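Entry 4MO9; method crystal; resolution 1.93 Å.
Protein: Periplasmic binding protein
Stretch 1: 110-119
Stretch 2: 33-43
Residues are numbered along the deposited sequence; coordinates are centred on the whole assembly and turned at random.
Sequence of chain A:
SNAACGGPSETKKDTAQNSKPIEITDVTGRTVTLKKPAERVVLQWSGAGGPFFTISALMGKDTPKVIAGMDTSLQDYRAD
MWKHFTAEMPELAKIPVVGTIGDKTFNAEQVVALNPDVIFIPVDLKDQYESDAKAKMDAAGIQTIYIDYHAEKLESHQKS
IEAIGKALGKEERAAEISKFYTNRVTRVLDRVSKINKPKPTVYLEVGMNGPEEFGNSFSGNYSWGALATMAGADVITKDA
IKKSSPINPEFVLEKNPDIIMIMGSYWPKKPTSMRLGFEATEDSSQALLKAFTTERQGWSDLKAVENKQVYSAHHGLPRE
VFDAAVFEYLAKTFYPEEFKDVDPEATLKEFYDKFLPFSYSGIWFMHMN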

ATOM      1  N   GLN A 110     -25.671  11.629  -4.995  1.00 43.63           N
ATOM      2  CA  GLN A 110     -24.916  11.665  -6.250  1.00 44.11           C
ATOM      3  C   GLN A 110     -24.443  10.261  -6.618  1.00 40.59           C
ATOM      4  O   GLN A 110     -24.456   9.863  -7.789  1.00 39.65           O
ATOM      5  CB  GLN A 110     -23.723  12.621  -6.135  1.00 44.33           C
ATOM      6  CG  GLN A 110     -22.937  12.827  -7.431  1.00 47.85           C
ATOM      7  CD  GLN A 110     -21.697  11.944  -7.534  1.00 49.64           C
ATOM      8  OE1 GLN A 110     -21.123  11.783  -8.615  1.00 51.16           O
ATOM      9  NE2 GLN A 110     -21.278  11.373  -6.409  1.00 48.98           N
ATOM     10  N   VAL A 111     -24.049   9.499  -5.606  1.00 37.59           N
ATOM     11  CA  VAL A 111     -23.597   8.134  -5.830  1.00 37.02           C
ATOM     12  C   VAL A 111     -24.755   7.226  -6.248  1.00 37.99           C
ATOM     13  O   VAL A 111     -24.642   6.484  -7.233  1.00 37.81           O
ATOM     14  CB  VAL A 111     -22.920   7.560  -4.580  1.00 33.10           C
ATOM     15  CG1 VAL A 111     -22.550   6.104  -4.820  1.00 31.16           C
ATOM     16  CG2 VAL A 111     -21.687   8.392  -4.225  1.00 33.39           C
ATOM     17  N   VAL A 112     -25.862   7.289  -5.503  1.00 37.94           N
ATOM     18  CA  VAL A 112     -27.076   6.526  -5.829  1.00 36.67           C
ATOM     19  C   VAL A 112     -27.517   6.796  -7.265  1.00 38.73           C
ATOM     20  O   VAL A 112     -28.019   5.904  -7.955  1.00 40.20           O
ATOM     21  CB  VAL A 112     -28.229   6.859  -4.850  1.00 37.74           C
ATOM     22  CG1 VAL A 112     -29.542   6.214  -5.288  1.00 38.27           C
ATOM     23  CG2 VAL A 112     -27.868   6.412  -3.440  1.00 37.40           C
ATOM     24  N   ALA A 113     -27.306   8.025  -7.720  1.00 38.75           N
ATOM     25  CA  ALA A 113     -27.716   8.434  -9.057  1.00 40.31           C
ATOM     26  C   ALA A 113     -26.887   7.774 -10.160  1.00 39.28           C
ATOM     27  O   ALA A 113     -27.240   7.851 -11.338  1.00 40.09           O
ATOM     28  CB  ALA A 113     -27.647   9.936  -9.178  1.00 44.05           C
ATOM     29  N   LEU A 114     -25.785   7.137  -9.782  1.00 36.32           N
ATOM     30  CA  LEU A 114     -24.958   6.411 -10.737  1.00 38.83           C
ATOM     31  C   LEU A 114     -25.458   4.976 -10.955  1.00 41.23           C
ATOM     32  O   LEU A 114     -24.874   4.224 -11.746  1.00 41.11           O
ATOM     33  CB  LEU A 114     -23.514   6.374 -10.248  1.00 34.29           C
ATOM     34  CG  LEU A 114     -22.793   7.717 -10.131  1.00 35.46           C
ATOM     35  CD1 LEU A 114     -21.407   7.477  -9.599  1.00 36.14           C
ATOM     36  CD2 LEU A 114     -22.710   8.422 -11.468  1.00 37.40           C
ATOM     37  N   ASN A 115     -26.533   4.612 -10.256  1.00 40.60           N
ATOM     38  CA  ASN A 115     -27.051   3.240 -10.260  1.00 40.28           C
ATOM     39  C   ASN A 115     -25.990   2.156 -10.095  1.00 36.99           C
ATOM     40  O   ASN A 115     -25.929   1.220 -10.891  1.00 37.61           O
ATOM     41  CB  ASN A 115     -27.875   2.999 -11.522  1.00 43.08           C
ATOM     42  CG  ASN A 115     -29.107   3.861 -11.557  1.00 50.99           C
ATOM     43  OD1 ASN A 115     -29.851   3.929 -10.574  1.00 53.95           O
ATOM     44  ND2 ASN A 115     -29.325   4.550 -12.673  1.00 54.42           N
ATOM     45  N   PRO A 116     -25.160   2.269  -9.044  1.00 36.57           N
ATOM     46  CA  PRO A 116     -24.079   1.292  -8.915  1.00 34.11           C
ATOM     47  C   PRO A 116     -24.630  -0.021  -8.402  1.00 37.04           C
ATOM     48  O   PRO A 116     -25.775  -0.043  -7.921  1.00 36.30           O
ATOM     49  CB  PRO A 116     -23.176   1.915  -7.857  1.00 33.55           C
ATOM     50  CG  PRO A 116     -24.099   2.716  -6.990  1.00 32.81           C
ATOM     51  CD  PRO A 116     -25.260   3.151  -7.862  1.00 34.17           C
ATOM     52  N   ASP A 117     -23.854  -1.097  -8.507  1.00 35.83           N
ATOM     53  CA  ASP A 117     -24.319  -2.371  -7.977  1.00 35.55           C
ATOM     54  C   ASP A 117     -23.552  -2.791  -6.730  1.00 32.10           C
ATOM     55  O   ASP A 117     -24.117  -3.442  -5.847  1.00 34.87           O
ATOM     56  CB  ASP A 117     -24.370  -3.487  -9.043  1.00 36.78           C
ATOM     57  CG  ASP A 117     -23.134  -3.532  -9.936  1.00 37.34           C
ATOM     58  OD1 ASP A 117     -22.071  -2.980  -9.554  1.00 36.29           O
ATOM     59  OD2 ASP A 117     -23.224  -4.147 -11.031  1.00 35.91           O
ATOM     60  N   VAL A 118     -22.282  -2.409  -6.640  1.00 33.75           N
ATOM     61  CA  VAL A 118     -21.494  -2.752  -5.460  1.00 32.38           C
ATOM     62  C   VAL A 118     -20.479  -1.666  -5.105  1.00 32.29           C
ATOM     63  O   VAL A 118     -19.925  -0.991  -5.984  1.00 32.26           O
ATOM     64  CB  VAL A 118     -20.773  -4.119  -5.624  1.00 40.16           C
ATOM     65  CG1 VAL A 118     -19.695  -4.015  -6.648  1.00 39.33           C
ATOM     66  CG2 VAL A 118     -20.147  -4.568  -4.311  1.00 40.98           C
ATOM     67  N   ILE A 119     -20.247  -1.490  -3.810  1.00 29.61           N
ATOM     68  CA  ILE A 119     -19.159  -0.640  -3.344  1.00 29.35           C
ATOM     69  C   ILE A 119     -18.297  -1.471  -2.404  1.00 29.59           C
ATOM     70  O   ILE A 119     -18.831  -2.136  -1.507  1.00 28.39           O
ATOM     71  CB  ILE A 119     -19.707   0.635  -2.648  1.00 36.48           C
ATOM     72  CG1 ILE A 119     -18.579   1.482  -2.081  1.00 35.00           C
ATOM     73  CG2 ILE A 119     -20.682   0.296  -1.534  1.00 38.80           C
ATOM     74  CD1 ILE A 119     -19.091   2.797  -1.547  1.00 40.08           C
TER
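Stretch 2 33-43: TLKKPAERVVL

Stretch 2 runs alongside the C-terminal half of stretch 1 in the same direction. The evidence is the register of nearest CA atoms, which rises along both stretches: the CA of Pro 116 lies 4.7 Å from the CA of Arg 40, the CA of Val 118 lies 5.1 Å from that of Val 41, and the CA of Ile 119 lies 5.1 Å from that of Val 42. Stretch 2 enters as the end of a strand at Thr 33 and Leu 34, passes through a loop, and becomes extended again at Val 41 and Val 42. The two stretches together bury 598 Å² of surface.

Stretch 1 opens in helix, with phi/psi of -70/-49 at Val 111. From this helical part Val 111 points its CA-to-CB bond toward stretch 2, and its CG1 packs 3.7 Å from CG2 of Val 42. Val 112, directed away, makes no contact. A type I turn from Val 112 to Asn 115 follows, with the N of Asn 115 bonded to the O of Val 112 at 3.0 Å, and Asn 115 leaves helical geometry with positive phi (46/53).

This turn presents carbonyls to the side chain of Arg 40. NH2 of Arg 40 donates to the O of Leu 114 at 2.7 Å with an N-H...O angle of 159°, while NE of Arg 40 donates to the O of Asn 115 at 3.1 Å (138°); a further bond from NE of Arg 40 to the O of Leu 114, 3.2 Å and 134°, is weak. Both carbonyl oxygens lie at the edge of the guanidinium, near its plane, where its N-H groups can reach them.

Pro 116 carries the chain out of the turn. Its CB lies 3.5 Å from CG2 of Val 42, so this methyl meets both Pro 116 and Val 111.

Asp 117 joins the stretches through both backbone and side chain. Its N donates to the O of Arg 40 at 2.9 Å (154°). Its carboxylate, with chi1 near 45° (p), receives two backbone amides of the loop: N of Glu 39 reaches OD2 of Asp 117 at 2.9 Å with a nearly straight angle of 172°, and N of Arg 40 reaches OD1 of Asp 117 at 3.0 Å (141°). Successive peptide N-H groups of stretch 2 are thus satisfied by one side chain.

At Val 118 stretch 1 becomes a strand. The O of Val 118 accepts from N of Val 42 at 3.1 Å (160°) and also receives a CA-H...O contact from CA of Val 41 at 3.3 Å. CG1 of Val 118 packs 3.5 Å from CB of Ala 38 and 3.7 Å from CG2 of Val 41, on the face shared by Val 118 and Val 41. Ile 119 and Val 42 direct their side chains to the other face, where CD1 of Ile 119 comes 4.4 Å from CG1 of Val 42; closer still, CG1 of Ile 119 stands 3.6 Å from the O of Val 42.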

ATOM      1  N   THR A  33     -25.025 -11.129  -1.479  1.00 35.51           N
ATOM      2  CA  THR A  33     -25.542 -11.775  -2.676  1.00 37.23           C
ATOM      3  C   THR A  33     -25.712 -10.805  -3.846  1.00 38.18           C
ATOM      4  O   THR A  33     -26.375  -9.767  -3.699  1.00 38.65           O
ATOM      5  CB  THR A  33     -26.904 -12.426  -2.392  1.00 38.80           C
ATOM      6  OG1 THR A  33     -26.771 -13.319  -1.277  1.00 41.40           O
ATOM      7  CG2 THR A  33     -27.385 -13.204  -3.613  1.00 38.76           C
ATOM      8  N   LEU A  34     -25.137 -11.150  -5.002  1.00 33.78           N
ATOM      9  CA  LEU A  34     -25.341 -10.369  -6.221  1.00 34.50           C
ATOM     10  C   LEU A  34     -26.148 -11.177  -7.229  1.00 36.39           C
ATOM     11  O   LEU A  34     -25.984 -12.396  -7.321  1.00 33.98           O
ATOM     12  CB  LEU A  34     -24.006  -9.979  -6.852  1.00 37.74           C
ATOM     13  CG  LEU A  34     -23.060  -9.135  -5.995  1.00 41.66           C
ATOM     14  CD1 LEU A  34     -21.707  -8.956  -6.678  1.00 40.87           C
ATOM     15  CD2 LEU A  34     -23.682  -7.783  -5.713  1.00 43.22           C
ATOM     16  N   LYS A  35     -26.988 -10.491  -7.998  1.00 38.80           N
ATOM     17  CA  LYS A  35     -27.814 -11.139  -9.016  1.00 44.15           C
ATOM     18  C   LYS A  35     -26.954 -11.604 -10.199  1.00 41.44           C
ATOM     19  O   LYS A  35     -27.292 -12.558 -10.894  1.00 39.47           O
ATOM     20  CB  LYS A  35     -28.883 -10.164  -9.511  1.00 50.00           C
ATOM     21  CG  LYS A  35     -29.804  -9.621  -8.423  1.00 57.31           C
ATOM     22  CD  LYS A  35     -30.507  -8.330  -8.863  1.00 64.11           C
ATOM     23  CE  LYS A  35     -30.979  -8.393 -10.311  1.00 69.30           C
ATOM     24  NZ  LYS A  35     -31.800  -7.197 -10.693  1.00 72.69           N
ATOM     25  N   LYS A  36     -25.835 -10.915 -10.413  1.00 39.72           N
ATOM     26  CA  LYS A  36     -24.959 -11.172 -11.554  1.00 39.93           C
ATOM     27  C   LYS A  36     -23.634 -10.487 -11.243  1.00 37.07           C
ATOM     28  O   LYS A  36     -23.564  -9.719 -10.280  1.00 35.03           O
ATOM     29  CB  LYS A  36     -25.578 -10.589 -12.827  1.00 43.65           C
ATOM     30  CG  LYS A  36     -25.642  -9.070 -12.818  1.00 45.87           C
ATOM     31  CD  LYS A  36     -26.204  -8.498 -14.122  1.00 52.86           C
ATOM     32  CE  LYS A  36     -26.369  -6.981 -13.994  1.00 57.93           C
ATOM     33  NZ  LYS A  36     -26.506  -6.285 -15.307  1.00 65.05           N
ATOM     34  N   PRO A  37     -22.575 -10.760 -12.038  1.00 37.87           N
ATOM     35  CA  PRO A  37     -21.288 -10.118 -11.739  1.00 36.63           C
ATOM     36  C   PRO A  37     -21.381  -8.589 -11.726  1.00 38.60           C
ATOM     37  O   PRO A  37     -22.081  -8.014 -12.559  1.00 38.37           O
ATOM     38  CB  PRO A  37     -20.401 -10.569 -12.898  1.00 35.75           C
ATOM     39  CG  PRO A  37     -20.949 -11.897 -13.291  1.00 38.14           C
ATOM     40  CD  PRO A  37     -22.450 -11.761 -13.119  1.00 40.55           C
ATOM     41  N   ALA A  38     -20.690  -7.952 -10.784  1.00 35.08           N
ATOM     42  CA  ALA A  38     -20.690  -6.496 -10.662  1.00 35.00           C
ATOM     43  C   ALA A  38     -20.146  -5.842 -11.932  1.00 35.16           C
ATOM     44  O   ALA A  38     -19.139  -6.289 -12.485  1.00 34.63           O
ATOM     45  CB  ALA A  38     -19.843  -6.090  -9.479  1.00 33.19           C
ATOM     46  N   GLU A  39     -20.795  -4.783 -12.401  1.00 34.37           N
ATOM     47  CA  GLU A  39     -20.250  -4.061 -13.548  1.00 37.31           C
ATOM     48  C   GLU A  39     -20.470  -2.556 -13.412  1.00 36.46           C
ATOM     49  O   GLU A  39     -20.212  -1.789 -14.349  1.00 36.54           O
ATOM     50  CB  GLU A  39     -20.812  -4.609 -14.867  1.00 40.75           C
ATOM     51  CG  GLU A  39     -22.293  -4.390 -15.067  1.00 44.01           C
ATOM     52  CD  GLU A  39     -22.844  -5.139 -16.283  1.00 50.60           C
ATOM     53  OE1 GLU A  39     -23.935  -5.732 -16.156  1.00 49.41           O
ATOM     54  OE2 GLU A  39     -22.199  -5.129 -17.360  1.00 54.68           O
ATOM     55  N   ARG A  40     -20.937  -2.144 -12.233  1.00 33.77           N
ATOM     56  CA  ARG A  40     -21.083  -0.727 -11.908  1.00 31.64           C
ATOM     57  C   ARG A  40     -20.573  -0.441 -10.495  1.00 32.40           C
ATOM     58  O   ARG A  40     -21.340  -0.069  -9.591  1.00 31.51           O
ATOM     59  CB  ARG A  40     -22.533  -0.272 -12.096  1.00 31.94           C
ATOM     60  CG  ARG A  40     -22.982  -0.359 -13.543  1.00 34.78           C
ATOM     61  CD  ARG A  40     -24.393   0.167 -13.741  1.00 43.71           C
ATOM     62  NE  ARG A  40     -24.446   1.619 -13.606  1.00 47.55           N
ATOM     63  CZ  ARG A  40     -24.018   2.472 -14.533  1.00 52.94           C
ATOM     64  NH1 ARG A  40     -23.486   2.020 -15.665  1.00 55.63           N
ATOM     65  NH2 ARG A  40     -24.109   3.780 -14.325  1.00 52.68           N
ATOM     66  N   VAL A  41     -19.264  -0.614 -10.316  1.00 30.53           N
ATOM     67  CA  VAL A  41     -18.628  -0.451  -9.016  1.00 28.54           C
ATOM     68  C   VAL A  41     -18.397   1.038  -8.705  1.00 31.94           C
ATOM     69  O   VAL A  41     -18.067   1.810  -9.611  1.00 34.50           O
ATOM     70  CB  VAL A  41     -17.275  -1.208  -8.997  1.00 28.65           C
ATOM     71  CG1 VAL A  41     -16.549  -1.029  -7.660  1.00 27.97           C
ATOM     72  CG2 VAL A  41     -17.480  -2.704  -9.309  1.00 29.55           C
ATOM     73  N   VAL A  42     -18.590   1.442  -7.446  1.00 31.72           N
ATOM     74  CA  VAL A  42     -18.137   2.759  -6.972  1.00 32.58           C
ATOM     75  C   VAL A  42     -16.852   2.564  -6.166  1.00 32.29           C
ATOM     76  O   VAL A  42     -16.841   1.848  -5.158  1.00 32.38           O
ATOM     77  CB  VAL A  42     -19.193   3.470  -6.090  1.00 35.72           C
ATOM     78  CG1 VAL A  42     -18.610   4.732  -5.461  1.00 35.76           C
ATOM     79  CG2 VAL A  42     -20.438   3.814  -6.902  1.00 41.10           C
ATOM     80  N   LEU A  43     -15.767   3.181  -6.621  1.00 31.37           N
ATOM     81  CA  LEU A  43     -14.467   3.045  -5.960  1.00 29.73           C
ATOM     82  C   LEU A  43     -14.320   3.954  -4.750  1.00 28.67           C
ATOM     83  O   LEU A  43     -14.813   5.087  -4.744  1.00 28.83           O
ATOM     84  CB  LEU A  43     -13.347   3.390  -6.942  1.00 31.67           C
ATOM     85  CG  LEU A  43     -13.301   2.562  -8.223  1.00 35.45           C
ATOM     86  CD1 LEU A  43     -12.233   3.124  -9.177  1.00 33.86           C
ATOM     87  CD2 LEU A  43     -13.021   1.103  -7.883  1.00 32.51           C
TER